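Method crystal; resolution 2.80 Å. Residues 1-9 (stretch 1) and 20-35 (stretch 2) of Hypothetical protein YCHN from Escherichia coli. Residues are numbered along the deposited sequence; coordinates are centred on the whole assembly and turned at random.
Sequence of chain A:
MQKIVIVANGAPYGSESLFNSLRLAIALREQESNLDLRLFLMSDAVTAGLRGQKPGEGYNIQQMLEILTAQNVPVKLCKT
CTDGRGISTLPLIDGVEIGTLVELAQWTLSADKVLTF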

HETATM    1  N   MSE A   1      -8.055  11.108 -34.322  1.00 56.62           N
HETATM    2  CA  MSE A   1      -8.694  10.654 -33.051  1.00 55.34           C
HETATM    3  C   MSE A   1      -7.626  10.561 -31.968  1.00 55.69           C
HETATM    4  O   MSE A   1      -6.741  11.414 -31.886  1.00 57.27           O
HETATM    5  CB  MSE A   1      -9.366   9.295 -33.266  1.00 37.50           C
HETATM    6  CG  MSE A   1     -10.220   8.802 -32.108  1.00 38.04           C
HETATM    7 SE   MSE A   1     -11.030   7.246 -32.536  1.00 37.98          SE
HETATM    8  CE  MSE A   1      -9.598   6.208 -32.989  1.00 36.27           C
ATOM      9  N   GLN A   2      -7.702   9.522 -31.137  1.00 45.47           N
ATOM     10  CA  GLN A   2      -6.732   9.349 -30.066  1.00 42.96           C
ATOM     11  C   GLN A   2      -6.943   8.043 -29.326  1.00 41.63           C
ATOM     12  O   GLN A   2      -8.069   7.696 -28.989  1.00 42.64           O
ATOM     13  CB  GLN A   2      -6.838  10.500 -29.075  1.00 30.87           C
ATOM     14  CG  GLN A   2      -5.941  10.347 -27.888  1.00 32.33           C
ATOM     15  CD  GLN A   2      -5.913  11.576 -27.011  1.00 32.16           C
ATOM     16  OE1 GLN A   2      -5.231  11.600 -25.989  1.00 33.13           O
ATOM     17  NE2 GLN A   2      -6.654  12.614 -27.407  1.00 31.27           N
ATOM     18  N   LYS A   3      -5.847   7.335 -29.075  1.00 16.99           N
ATOM     19  CA  LYS A   3      -5.924   6.068 -28.369  1.00 14.66           C
ATOM     20  C   LYS A   3      -5.383   6.204 -26.954  1.00 13.06           C
ATOM     21  O   LYS A   3      -4.207   6.539 -26.743  1.00 12.51           O
ATOM     22  CB  LYS A   3      -5.153   4.981 -29.121  1.00 33.70           C
ATOM     23  CG  LYS A   3      -5.763   4.636 -30.467  1.00 36.21           C
ATOM     24  CD  LYS A   3      -5.227   3.320 -31.032  1.00 37.70           C
ATOM     25  CE  LYS A   3      -5.656   2.130 -30.181  1.00 40.30           C
ATOM     26  NZ  LYS A   3      -5.310   0.813 -30.787  1.00 40.35           N
ATOM     27  N   ILE A   4      -6.241   5.950 -25.983  1.00 23.77           N
ATOM     28  CA  ILE A   4      -5.857   6.034 -24.584  1.00 22.48           C
ATOM     29  C   ILE A   4      -6.064   4.708 -23.876  1.00 23.29           C
ATOM     30  O   ILE A   4      -7.167   4.156 -23.865  1.00 23.52           O
ATOM     31  CB  ILE A   4      -6.670   7.107 -23.847  1.00 12.07           C
ATOM     32  CG1 ILE A   4      -6.246   8.496 -24.317  1.00 12.50           C
ATOM     33  CG2 ILE A   4      -6.495   6.946 -22.350  1.00 10.99           C
ATOM     34  CD1 ILE A   4      -7.112   9.600 -23.747  1.00 13.54           C
ATOM     35  N   VAL A   5      -4.987   4.182 -23.289  1.00 16.56           N
ATOM     36  CA  VAL A   5      -5.059   2.929 -22.564  1.00 15.73           C
ATOM     37  C   VAL A   5      -4.973   3.255 -21.081  1.00 16.41           C
ATOM     38  O   VAL A   5      -4.185   4.111 -20.657  1.00 14.10           O
ATOM     39  CB  VAL A   5      -3.894   1.982 -22.928  1.00 13.95           C
ATOM     40  CG1 VAL A   5      -3.936   0.741 -22.059  1.00 13.13           C
ATOM     41  CG2 VAL A   5      -3.974   1.600 -24.391  1.00 13.08           C
ATOM     42  N   ILE A   6      -5.809   2.585 -20.289  1.00 24.37           N
ATOM     43  CA  ILE A   6      -5.806   2.782 -18.847  1.00 25.26           C
ATOM     44  C   ILE A   6      -5.533   1.439 -18.193  1.00 24.87           C
ATOM     45  O   ILE A   6      -6.190   0.447 -18.486  1.00 25.09           O
ATOM     46  CB  ILE A   6      -7.166   3.316 -18.339  1.00 20.90           C
ATOM     47  CG1 ILE A   6      -7.252   4.827 -18.574  1.00 22.05           C
ATOM     48  CG2 ILE A   6      -7.346   2.974 -16.852  1.00 19.77           C
ATOM     49  CD1 ILE A   6      -8.463   5.497 -17.925  1.00 22.20           C
ATOM     50  N   VAL A   7      -4.550   1.393 -17.311  1.00 24.81           N
ATOM     51  CA  VAL A   7      -4.252   0.149 -16.627  1.00 25.62           C
ATOM     52  C   VAL A   7      -4.598   0.335 -15.152  1.00 27.44           C
ATOM     53  O   VAL A   7      -4.640   1.460 -14.654  1.00 27.99           O
ATOM     54  CB  VAL A   7      -2.770  -0.235 -16.783  1.00 13.97           C
ATOM     55  CG1 VAL A   7      -2.599  -1.717 -16.517  1.00 13.63           C
ATOM     56  CG2 VAL A   7      -2.291   0.090 -18.188  1.00 13.69           C
ATOM     57  N   ALA A   8      -4.878  -0.764 -14.469  1.00 22.73           N
ATOM     58  CA  ALA A   8      -5.228  -0.711 -13.062  1.00 23.59           C
ATOM     59  C   ALA A   8      -4.728  -1.953 -12.325  1.00 24.62           C
ATOM     60  O   ALA A   8      -4.859  -3.082 -12.817  1.00 22.95           O
ATOM     61  CB  ALA A   8      -6.728  -0.576 -12.915  1.00 30.10           C
ATOM     62  N   ASN A   9      -4.155  -1.729 -11.140  1.00 39.88           N
ATOM     63  CA  ASN A   9      -3.605  -2.798 -10.305  1.00 39.62           C
ATOM     64  C   ASN A   9      -4.411  -2.959  -9.019  1.00 38.55           C
ATOM     65  O   ASN A   9      -4.419  -4.028  -8.410  1.00 38.60           O
ATOM     66  CB  ASN A   9      -2.152  -2.475  -9.939  1.00 48.90           C
ATOM     67  CG  ASN A   9      -1.212  -2.528 -11.130  1.00 53.08           C
ATOM     68  OD1 ASN A   9      -1.549  -2.080 -12.228  1.00 55.76           O
ATOM     69  ND2 ASN A   9      -0.013  -3.061 -10.919  1.00 55.42           N
TER
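Stretch 2 (20-35) NSLRLAIALREQESNL

Stretch 1 is mostly an extended strand that begins at Lys 3; stretch 2 continues a helix begun earlier in the chain, helical through Gln 31, then leaves helical phi/psi at Glu 32 and closes with a type I turn from Glu 32 to Leu 35, in which Leu 35 N donates to Glu 32 O at 2.5 Å. The helix runs nearly antiparallel to the strand (signed crossing angle -164°), with the axes 9.4 Å apart at closest approach. Ala 8 CA lies 7.0 Å from Ser 21 CA, and Gln 2 CA 6.4 Å from Leu 35 CA. The CA-to-CB bonds of Ile 4, Ile 6 and Ala 8, and of Gln 2 just before the strand, point toward stretch 2, while those of Lys 3 and Val 7 point away. Ile 6 fills the middle of the contact: its CD1 lies 4.0 Å from Ala 25 CB, 4.1 Å from Leu 28 CD1 and 4.0 Å from Ser 21 O. Ile 4 spans the helix and the turn, CG2 to Leu 28 CD1 at 4.5 Å and CD1 to Leu 35 CD2 at 3.7 Å, and that same Leu 35 CD2 reaches Gln 2 O at 3.7 Å. No hydrogen bond joins the stretches; apolar side chains make the central contacts. Within stretch 2, Arg 29 NE donates to Leu 35 O at 2.8 Å, tying the helix to the last residue of the turn.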

ATOM      1  N   ASN A  20     -10.801   5.450  -8.745  1.00 22.78           N
ATOM      2  CA  ASN A  20     -10.408   6.654  -9.465  1.00 22.55           C
ATOM      3  C   ASN A  20     -10.179   6.406 -10.955  1.00 22.45           C
ATOM      4  O   ASN A  20     -10.499   7.256 -11.782  1.00 20.91           O
ATOM      5  CB  ASN A  20      -9.150   7.274  -8.844  1.00 24.60           C
ATOM      6  CG  ASN A  20      -9.440   8.017  -7.559  1.00 25.60           C
ATOM      7  OD1 ASN A  20     -10.546   8.534  -7.365  1.00 25.69           O
ATOM      8  ND2 ASN A  20      -8.445   8.093  -6.682  1.00 26.98           N
ATOM      9  N   SER A  21      -9.624   5.246 -11.291  1.00 16.74           N
ATOM     10  CA  SER A  21      -9.352   4.899 -12.671  1.00 16.05           C
ATOM     11  C   SER A  21     -10.627   4.914 -13.472  1.00 15.19           C
ATOM     12  O   SER A  21     -10.673   5.484 -14.553  1.00 14.10           O
ATOM     13  CB  SER A  21      -8.740   3.512 -12.766  1.00 37.91           C
ATOM     14  OG  SER A  21      -7.370   3.567 -12.461  1.00 43.71           O
ATOM     15  N   LEU A  22     -11.654   4.282 -12.922  1.00 23.69           N
ATOM     16  CA  LEU A  22     -12.962   4.187 -13.562  1.00 23.08           C
ATOM     17  C   LEU A  22     -13.676   5.534 -13.633  1.00 22.62           C
ATOM     18  O   LEU A  22     -14.344   5.848 -14.616  1.00 22.04           O
ATOM     19  CB  LEU A  22     -13.826   3.172 -12.816  1.00 14.10           C
ATOM     20  CG  LEU A  22     -13.231   1.763 -12.863  1.00 13.43           C
ATOM     21  CD1 LEU A  22     -14.119   0.791 -12.106  1.00 14.47           C
ATOM     22  CD2 LEU A  22     -13.080   1.338 -14.318  1.00 11.66           C
ATOM     23  N   ARG A  23     -13.530   6.333 -12.582  1.00 21.72           N
ATOM     24  CA  ARG A  23     -14.162   7.637 -12.542  1.00 21.12           C
ATOM     25  C   ARG A  23     -13.548   8.508 -13.633  1.00 20.62           C
ATOM     26  O   ARG A  23     -14.250   9.235 -14.310  1.00 21.40           O
ATOM     27  CB  ARG A  23     -13.970   8.270 -11.159  1.00 25.51           C
ATOM     28  CG  ARG A  23     -14.911   9.414 -10.897  1.00 28.97           C
ATOM     29  CD  ARG A  23     -14.848   9.881  -9.455  1.00 32.74           C
ATOM     30  NE  ARG A  23     -13.545  10.435  -9.083  1.00 36.02           N
ATOM     31  CZ  ARG A  23     -13.272  10.940  -7.888  1.00 38.83           C
ATOM     32  NH1 ARG A  23     -14.213  10.965  -6.953  1.00 39.47           N
ATOM     33  NH2 ARG A  23     -12.067  11.429  -7.618  1.00 39.26           N
ATOM     34  N   LEU A  24     -12.229   8.407 -13.812  1.00 24.44           N
ATOM     35  CA  LEU A  24     -11.517   9.183 -14.821  1.00 23.65           C
ATOM     36  C   LEU A  24     -11.887   8.654 -16.207  1.00 24.73           C
ATOM     37  O   LEU A  24     -12.021   9.424 -17.161  1.00 25.99           O
ATOM     38  CB  LEU A  24     -10.006   9.051 -14.620  1.00 20.79           C
ATOM     39  CG  LEU A  24      -9.103  10.154 -15.197  1.00 22.74           C
ATOM     40  CD1 LEU A  24      -7.657   9.712 -15.091  1.00 21.78           C
ATOM     41  CD2 LEU A  24      -9.429  10.427 -16.631  1.00 23.90           C
ATOM     42  N   ALA A  25     -12.045   7.343 -16.305  1.00 17.50           N
ATOM     43  CA  ALA A  25     -12.394   6.684 -17.560  1.00 16.45           C
ATOM     44  C   ALA A  25     -13.764   7.128 -18.083  1.00 15.73           C
ATOM     45  O   ALA A  25     -13.917   7.462 -19.255  1.00 15.68           O
ATOM     46  CB  ALA A  25     -12.376   5.169 -17.383  1.00 17.06           C
ATOM     47  N   ILE A  26     -14.755   7.125 -17.205  1.00 15.69           N
ATOM     48  CA  ILE A  26     -16.106   7.527 -17.564  1.00 14.97           C
ATOM     49  C   ILE A  26     -16.061   9.002 -17.952  1.00 16.32           C
ATOM     50  O   ILE A  26     -16.813   9.459 -18.821  1.00 15.50           O
ATOM     51  CB  ILE A  26     -17.075   7.322 -16.373  1.00  8.63           C
ATOM     52  CG1 ILE A  26     -17.103   5.833 -15.964  1.00  8.63           C
ATOM     53  CG2 ILE A  26     -18.452   7.811 -16.746  1.00  8.63           C
ATOM     54  CD1 ILE A  26     -17.912   5.507 -14.682  1.00  8.63           C
ATOM     55  N   ALA A  27     -15.161   9.748 -17.307  1.00 13.22           N
ATOM     56  CA  ALA A  27     -15.022  11.172 -17.553  1.00 12.94           C
ATOM     57  C   ALA A  27     -14.385  11.450 -18.902  1.00 14.50           C
ATOM     58  O   ALA A  27     -14.787  12.389 -19.600  1.00 14.45           O
ATOM     59  CB  ALA A  27     -14.194  11.813 -16.457  1.00  8.63           C
ATOM     60  N   LEU A  28     -13.388  10.657 -19.276  1.00 18.44           N
ATOM     61  CA  LEU A  28     -12.729  10.861 -20.550  1.00 19.23           C
ATOM     62  C   LEU A  28     -13.724  10.687 -21.683  1.00 21.93           C
ATOM     63  O   LEU A  28     -13.748  11.462 -22.640  1.00 23.82           O
ATOM     64  CB  LEU A  28     -11.568   9.880 -20.702  1.00  9.14           C
ATOM     65  CG  LEU A  28     -10.416  10.205 -19.734  1.00  8.63           C
ATOM     66  CD1 LEU A  28      -9.395   9.089 -19.721  1.00  8.63           C
ATOM     67  CD2 LEU A  28      -9.795  11.535 -20.131  1.00  8.63           C
ATOM     68  N   ARG A  29     -14.563   9.667 -21.555  1.00 29.11           N
ATOM     69  CA  ARG A  29     -15.575   9.404 -22.561  1.00 29.61           C
ATOM     70  C   ARG A  29     -16.594  10.537 -22.629  1.00 31.51           C
ATOM     71  O   ARG A  29     -16.960  10.966 -23.722  1.00 33.99           O
ATOM     72  CB  ARG A  29     -16.286   8.083 -22.274  1.00 23.62           C
ATOM     73  CG  ARG A  29     -15.878   6.960 -23.206  1.00 23.86           C
ATOM     74  CD  ARG A  29     -15.837   7.444 -24.652  1.00 25.45           C
ATOM     75  NE  ARG A  29     -15.551   6.367 -25.600  1.00 27.36           N
ATOM     76  CZ  ARG A  29     -16.417   5.416 -25.910  1.00 29.33           C
ATOM     77  NH1 ARG A  29     -17.625   5.400 -25.355  1.00 29.40           N
ATOM     78  NH2 ARG A  29     -16.083   4.468 -26.779  1.00 30.76           N
ATOM     79  N   GLU A  30     -17.050  11.030 -21.476  1.00 20.64           N
ATOM     80  CA  GLU A  30     -18.029  12.115 -21.471  1.00 21.44           C
ATOM     81  C   GLU A  30     -17.471  13.366 -22.161  1.00 21.63           C
ATOM     82  O   GLU A  30     -18.229  14.208 -22.627  1.00 22.14           O
ATOM     83  CB  GLU A  30     -18.451  12.474 -20.041  1.00 32.96           C
ATOM     84  CG  GLU A  30     -19.097  11.332 -19.271  1.00 37.31           C
ATOM     85  CD  GLU A  30     -19.824  11.809 -18.021  1.00 40.42           C
ATOM     86  OE1 GLU A  30     -19.269  12.676 -17.305  1.00 43.52           O
ATOM     87  OE2 GLU A  30     -20.940  11.316 -17.746  1.00 40.81           O
ATOM     88  N   GLN A  31     -16.147  13.482 -22.220  1.00 17.14           N
ATOM     89  CA  GLN A  31     -15.512  14.622 -22.859  1.00 17.34           C
ATOM     90  C   GLN A  31     -15.484  14.388 -24.348  1.00 17.26           C
ATOM     91  O   GLN A  31     -15.726  15.311 -25.139  1.00 15.84           O
ATOM     92  CB  GLN A  31     -14.073  14.782 -22.366  1.00 39.38           C
ATOM     93  CG  GLN A  31     -13.966  15.252 -20.942  1.00 42.71           C
ATOM     94  CD  GLN A  31     -14.419  16.677 -20.781  1.00 43.10           C
ATOM     95  OE1 GLN A  31     -13.822  17.596 -21.349  1.00 45.17           O
ATOM     96  NE2 GLN A  31     -15.480  16.879 -20.014  1.00 43.92           N
ATOM     97  N   GLU A  32     -15.161  13.150 -24.742  1.00 32.00           N
ATOM     98  CA  GLU A  32     -15.089  12.787 -26.148  1.00 33.75           C
ATOM     99  C   GLU A  32     -15.796  11.468 -26.429  1.00 33.19           C
ATOM    100  O   GLU A  32     -15.191  10.396 -26.411  1.00 33.77           O
ATOM    101  CB  GLU A  32     -13.633  12.721 -26.621  1.00 39.14           C
ATOM    102  CG  GLU A  32     -13.015  14.088 -26.832  1.00 42.44           C
ATOM    103  CD  GLU A  32     -11.736  14.041 -27.644  1.00 44.30           C
ATOM    104  OE1 GLU A  32     -10.649  13.835 -27.058  1.00 43.99           O
ATOM    105  OE2 GLU A  32     -11.820  14.203 -28.881  1.00 46.60           O
ATOM    106  N   SER A  33     -17.084  11.586 -26.689  1.00 23.08           N
ATOM    107  CA  SER A  33     -17.986  10.484 -26.993  1.00 22.06           C
ATOM    108  C   SER A  33     -17.368   9.394 -27.874  1.00 22.20           C
ATOM    109  O   SER A  33     -17.746   8.221 -27.769  1.00 20.36           O
ATOM    110  CB  SER A  33     -19.238  11.053 -27.679  1.00 26.31           C
ATOM    111  OG  SER A  33     -20.178  10.046 -27.991  1.00 27.80           O
ATOM    112  N   ASN A  34     -16.428   9.799 -28.726  1.00 32.07           N
ATOM    113  CA  ASN A  34     -15.756   8.896 -29.658  1.00 32.77           C
ATOM    114  C   ASN A  34     -14.363   8.467 -29.213  1.00 31.92           C
ATOM    115  O   ASN A  34     -13.683   7.714 -29.916  1.00 31.92           O
ATOM    116  CB  ASN A  34     -15.645   9.570 -31.026  1.00 64.28           C
ATOM    117  CG  ASN A  34     -16.091   8.670 -32.157  1.00 68.61           C
ATOM    118  OD1 ASN A  34     -15.580   7.561 -32.325  1.00 70.19           O
ATOM    119  ND2 ASN A  34     -17.058   9.143 -32.940  1.00 69.86           N
ATOM    120  N   LEU A  35     -13.930   8.946 -28.059  1.00 22.95           N
ATOM    121  CA  LEU A  35     -12.600   8.630 -27.544  1.00 20.70           C
ATOM    122  C   LEU A  35     -12.328   7.128 -27.508  1.00 20.38           C
ATOM    123  O   LEU A  35     -13.034   6.378 -26.820  1.00 20.21           O
ATOM    124  CB  LEU A  35     -12.451   9.243 -26.137  1.00 16.77           C
ATOM    125  CG  LEU A  35     -11.206   9.107 -25.259  1.00 15.49           C
ATOM    126  CD1 LEU A  35     -11.296   7.832 -24.471  1.00 15.68           C
ATOM    127  CD2 LEU A  35      -9.942   9.159 -26.096  1.00 13.88           C
TER